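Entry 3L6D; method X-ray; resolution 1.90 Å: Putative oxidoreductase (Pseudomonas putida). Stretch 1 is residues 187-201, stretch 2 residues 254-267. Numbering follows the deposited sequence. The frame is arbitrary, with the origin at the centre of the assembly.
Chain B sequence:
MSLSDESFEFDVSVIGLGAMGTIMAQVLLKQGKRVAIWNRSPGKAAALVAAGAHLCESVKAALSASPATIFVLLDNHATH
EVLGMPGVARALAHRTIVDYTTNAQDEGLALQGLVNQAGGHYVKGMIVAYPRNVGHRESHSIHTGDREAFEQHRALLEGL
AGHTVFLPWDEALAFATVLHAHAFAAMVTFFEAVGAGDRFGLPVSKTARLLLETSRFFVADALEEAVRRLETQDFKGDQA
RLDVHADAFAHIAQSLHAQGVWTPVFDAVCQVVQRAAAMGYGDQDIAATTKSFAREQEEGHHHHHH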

# COMPACT_ATOMS: atom_id res chain seq x y z
N MSE B 187 -2.50 5.57 1.28
CA MSE B 187 -3.12 6.39 0.23
C MSE B 187 -2.43 7.72 0.02
O MSE B 187 -2.18 8.12 -1.14
N VAL B 188 -2.16 8.42 1.12
CA VAL B 188 -1.54 9.73 1.03
C VAL B 188 -0.09 9.66 0.45
O VAL B 188 0.30 10.54 -0.32
N THR B 189 0.68 8.61 0.78
CA THR B 189 2.02 8.45 0.20
C THR B 189 1.90 8.36 -1.31
O THR B 189 2.77 8.88 -2.04
N PHE B 190 0.82 7.75 -1.77
CA PHE B 190 0.60 7.66 -3.20
C PHE B 190 0.29 9.04 -3.80
O PHE B 190 0.90 9.41 -4.81
N PHE B 191 -0.62 9.81 -3.18
CA PHE B 191 -0.91 11.19 -3.62
C PHE B 191 0.33 12.04 -3.65
O PHE B 191 0.55 12.78 -4.62
N GLU B 192 1.15 11.94 -2.61
CA GLU B 192 2.40 12.71 -2.52
C GLU B 192 3.39 12.39 -3.67
O GLU B 192 3.99 13.29 -4.25
N ALA B 193 3.54 11.10 -3.99
CA ALA B 193 4.50 10.66 -5.02
C ALA B 193 4.02 11.06 -6.39
O ALA B 193 4.80 11.59 -7.20
N VAL B 194 2.73 10.87 -6.64
CA VAL B 194 2.11 11.34 -7.89
C VAL B 194 2.25 12.88 -8.07
O VAL B 194 2.62 13.37 -9.15
N GLY B 195 1.95 13.62 -7.01
CA GLY B 195 2.10 15.07 -7.03
C GLY B 195 3.54 15.46 -7.28
O GLY B 195 3.81 16.41 -8.01
N ALA B 196 4.47 14.72 -6.68
CA ALA B 196 5.90 14.95 -6.88
C ALA B 196 6.30 14.69 -8.33
O ALA B 196 7.13 15.43 -8.90
N GLY B 197 5.68 13.68 -8.94
CA GLY B 197 5.88 13.40 -10.38
C GLY B 197 5.58 14.61 -11.25
O GLY B 197 6.32 14.91 -12.19
N ASP B 198 4.51 15.33 -10.92
CA ASP B 198 4.14 16.56 -11.63
C ASP B 198 5.26 17.58 -11.69
O ASP B 198 5.52 18.20 -12.75
N ARG B 199 5.94 17.77 -10.56
CA ARG B 199 7.02 18.75 -10.49
C ARG B 199 8.22 18.32 -11.35
O ARG B 199 9.09 19.14 -11.68
N PHE B 200 8.25 17.04 -11.70
CA PHE B 200 9.25 16.49 -12.61
C PHE B 200 8.82 16.60 -14.08
O PHE B 200 9.57 16.24 -14.97
N GLY B 201 7.60 17.05 -14.33
CA GLY B 201 7.06 17.13 -15.69
C GLY B 201 6.37 15.83 -16.11
O GLY B 201 6.12 15.61 -17.31
N GLN B 254 16.87 13.48 -1.61
CA GLN B 254 17.73 14.52 -2.14
C GLN B 254 17.33 14.93 -3.58
O GLN B 254 17.28 16.14 -3.89
N SER B 255 17.01 13.95 -4.43
CA SER B 255 16.49 14.23 -5.78
C SER B 255 15.17 14.97 -5.71
O SER B 255 14.87 15.82 -6.54
N LEU B 256 14.35 14.60 -4.72
CA LEU B 256 13.08 15.27 -4.51
C LEU B 256 13.32 16.72 -4.07
O LEU B 256 12.70 17.66 -4.59
N HIS B 257 14.21 16.90 -3.10
CA HIS B 257 14.58 18.25 -2.64
C HIS B 257 15.16 19.13 -3.77
O HIS B 257 14.72 20.27 -3.95
N ALA B 258 16.13 18.60 -4.53
CA ALA B 258 16.68 19.33 -5.69
C ALA B 258 15.60 19.77 -6.69
O ALA B 258 15.70 20.83 -7.29
N GLN B 259 14.55 18.97 -6.87
CA GLN B 259 13.48 19.34 -7.80
C GLN B 259 12.56 20.39 -7.18
O GLN B 259 11.71 20.98 -7.87
N GLY B 260 12.70 20.63 -5.87
CA GLY B 260 11.88 21.64 -5.19
C GLY B 260 10.52 21.13 -4.71
O GLY B 260 9.63 21.93 -4.34
N VAL B 261 10.34 19.81 -4.70
CA VAL B 261 9.07 19.23 -4.26
C VAL B 261 8.96 19.18 -2.73
O VAL B 261 9.95 18.95 -2.03
N TRP B 262 7.74 19.41 -2.24
CA TRP B 262 7.40 19.30 -0.82
C TRP B 262 6.90 17.89 -0.59
O TRP B 262 5.88 17.47 -1.14
N THR B 263 7.65 17.14 0.21
CA THR B 263 7.29 15.76 0.51
C THR B 263 7.43 15.53 1.99
O THR B 263 8.32 14.83 2.42
N PRO B 264 6.52 16.11 2.79
CA PRO B 264 6.63 15.91 4.23
C PRO B 264 6.47 14.47 4.67
O PRO B 264 7.08 14.08 5.67
N VAL B 265 5.64 13.68 3.96
CA VAL B 265 5.42 12.28 4.36
C VAL B 265 6.70 11.51 4.14
O VAL B 265 7.20 10.84 5.05
N PHE B 266 7.28 11.65 2.94
CA PHE B 266 8.58 10.99 2.71
C PHE B 266 9.71 11.44 3.63
O PHE B 266 10.53 10.63 4.06
N ASP B 267 9.72 12.73 3.97
CA ASP B 267 10.70 13.24 4.93
C ASP B 267 10.55 12.50 6.26
O ASP B 267 11.53 12.19 6.93

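This is a helix packed against two helices joined by a short loop, with a buried carboxylate holding the start of the second helix, apolar side chains packed alongside and a glutamine-to-backbone hydrogen bond near the far end. Glu192 points toward stretch 2 with chi1 and chi2 both t. This extended form carries its carboxylate to the first turn of the helix that follows Thr263. Val265 N donates to Glu192 OE1 at 2.8 Å, and Phe266 N donates to Glu192 OE2 at 2.8 Å. The glutamate thus takes up amide hydrogens that have no helical carbonyl before them, while the Thr263 side chain makes no capping bond.

Beside it, Val265 (t) points toward stretch 1. Its CG1 lies 3.7 Å from Thr189 CG2, and its CG2 lies 4.1 Å from Val188 CG1. Ala196 also points in. Its small CB sits 4.3 Å from both Leu256 CD2 and Val261 CG2.

At the other end, Phe200 (m) starts sideways, but its ring comes nearer. Leu256 CD2 meets the ring edge, 3.8 Å from Phe200 CE1. Gln259 (t, then p) covers one face, with its CG 3.7 Å from the Phe200 ring centroid. Its amide runs on past the ring, and Gln259 NE2 donates to Arg199 O at 2.6 Å. Arg199 CB packs 3.4 Å from Val261 CG1, and Gly260 O lies over one face of the guanidinium.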

# COMPACT_ATOMS: atom_id res chain seq x y z
CB MSE B 187 -4.60 6.63 0.54
CG MSE B 187 -5.42 5.34 0.60
SE MSE B 187 -7.25 5.72 1.22
CE MSE B 187 -7.71 7.27 0.15
CB VAL B 188 -1.66 10.49 2.35
CG1 VAL B 188 -0.84 11.78 2.33
CG2 VAL B 188 -3.16 10.79 2.65
CB THR B 189 2.82 7.19 0.69
OG1 THR B 189 2.18 5.98 0.25
CG2 THR B 189 2.99 7.19 2.22
CB PHE B 190 -0.48 6.61 -3.52
CG PHE B 190 -0.74 6.44 -4.98
CD1 PHE B 190 0.04 5.56 -5.74
CD2 PHE B 190 -1.77 7.16 -5.62
CE1 PHE B 190 -0.19 5.41 -7.11
CE2 PHE B 190 -2.01 7.01 -7.00
CZ PHE B 190 -1.22 6.14 -7.75
CB PHE B 191 -2.06 11.85 -2.79
CG PHE B 191 -3.30 11.04 -2.73
CD1 PHE B 191 -3.72 10.28 -3.82
CD2 PHE B 191 -4.08 11.01 -1.57
CE1 PHE B 191 -4.88 9.51 -3.76
CE2 PHE B 191 -5.24 10.24 -1.50
CZ PHE B 191 -5.65 9.50 -2.60
CB GLU B 192 3.05 12.57 -1.12
CG GLU B 192 4.39 13.34 -0.95
CD GLU B 192 5.03 13.20 0.43
OE1 GLU B 192 4.66 13.97 1.36
OE2 GLU B 192 5.94 12.36 0.59
CB ALA B 193 4.76 9.15 -4.93
CB VAL B 194 0.62 10.89 -7.98
CG1 VAL B 194 -0.09 11.60 -9.15
CG2 VAL B 194 0.55 9.39 -8.20
CB ALA B 196 6.75 14.10 -5.92
CB ASP B 198 2.89 17.18 -11.01
CG ASP B 198 2.56 18.52 -11.61
OD1 ASP B 198 1.88 18.53 -12.65
OD2 ASP B 198 3.00 19.55 -11.06
CB ARG B 199 7.44 19.01 -9.04
CG ARG B 199 6.51 19.94 -8.23
CD ARG B 199 7.33 20.72 -7.20
NE ARG B 199 6.68 21.91 -6.66
CZ ARG B 199 6.00 21.97 -5.51
NH1 ARG B 199 5.88 20.89 -4.73
NH2 ARG B 199 5.45 23.11 -5.12
CB PHE B 200 9.52 15.00 -12.25
CG PHE B 200 10.48 14.82 -11.10
CD1 PHE B 200 10.01 14.57 -9.81
CD2 PHE B 200 11.85 14.95 -11.30
CE1 PHE B 200 10.90 14.43 -8.74
CE2 PHE B 200 12.76 14.79 -10.23
CZ PHE B 200 12.28 14.53 -8.96
CB GLN B 254 19.18 14.08 -2.03
CG GLN B 254 20.16 15.19 -2.04
CD GLN B 254 21.05 15.10 -3.24
OE1 GLN B 254 20.95 15.91 -4.16
NE2 GLN B 254 21.94 14.10 -3.25
CB SER B 255 16.29 12.94 -6.56
OG SER B 255 17.40 12.11 -6.40
CB LEU B 256 12.22 14.52 -3.50
CG LEU B 256 11.66 13.12 -3.86
CD1 LEU B 256 10.88 12.56 -2.70
CD2 LEU B 256 10.83 13.13 -5.14
CB HIS B 257 15.52 18.19 -1.41
CG HIS B 257 14.82 17.87 -0.11
ND1 HIS B 257 15.07 18.56 1.06
CD2 HIS B 257 13.87 16.95 0.19
CE1 HIS B 257 14.31 18.07 2.03
NE2 HIS B 257 13.58 17.09 1.53
CB ALA B 258 17.79 18.52 -6.41
CB GLN B 259 12.72 18.10 -8.30
CG GLN B 259 11.77 18.29 -9.52
CD GLN B 259 12.45 18.76 -10.83
OE1 GLN B 259 13.66 18.63 -11.00
NE2 GLN B 259 11.65 19.33 -11.76
CB VAL B 261 8.82 17.81 -4.86
CG1 VAL B 261 9.15 17.79 -6.33
CG2 VAL B 261 9.65 16.78 -4.18
CB TRP B 262 6.28 20.28 -0.48
CG TRP B 262 5.83 20.29 0.97
CD1 TRP B 262 6.61 20.50 2.08
CD2 TRP B 262 4.48 20.14 1.46
NE1 TRP B 262 5.83 20.48 3.22
CE2 TRP B 262 4.52 20.26 2.87
CE3 TRP B 262 3.25 19.92 0.83
CZ2 TRP B 262 3.38 20.15 3.67
CZ3 TRP B 262 2.10 19.80 1.64
CH2 TRP B 262 2.19 19.92 3.04
CB THR B 263 8.20 14.77 -0.22
OG1 THR B 263 9.55 14.99 0.20
CG2 THR B 263 8.10 14.94 -1.73
CB PRO B 264 5.46 16.74 4.78
CG PRO B 264 4.48 16.80 3.64
CD PRO B 264 5.36 16.96 2.44
CB VAL B 265 4.22 11.61 3.63
CG1 VAL B 265 4.00 10.19 4.17
CG2 VAL B 265 2.95 12.43 3.81
CB PHE B 266 9.05 11.04 1.24
CG PHE B 266 10.08 10.01 0.94
CD1 PHE B 266 9.72 8.64 0.87
CD2 PHE B 266 11.41 10.35 0.83
CE1 PHE B 266 10.68 7.67 0.63
CE2 PHE B 266 12.37 9.37 0.59
CZ PHE B 266 12.00 8.03 0.48
CB ASP B 267 10.48 14.73 5.17
CG ASP B 267 10.91 15.60 3.99
OD1 ASP B 267 11.59 15.08 3.08
OD2 ASP B 267 10.58 16.80 3.97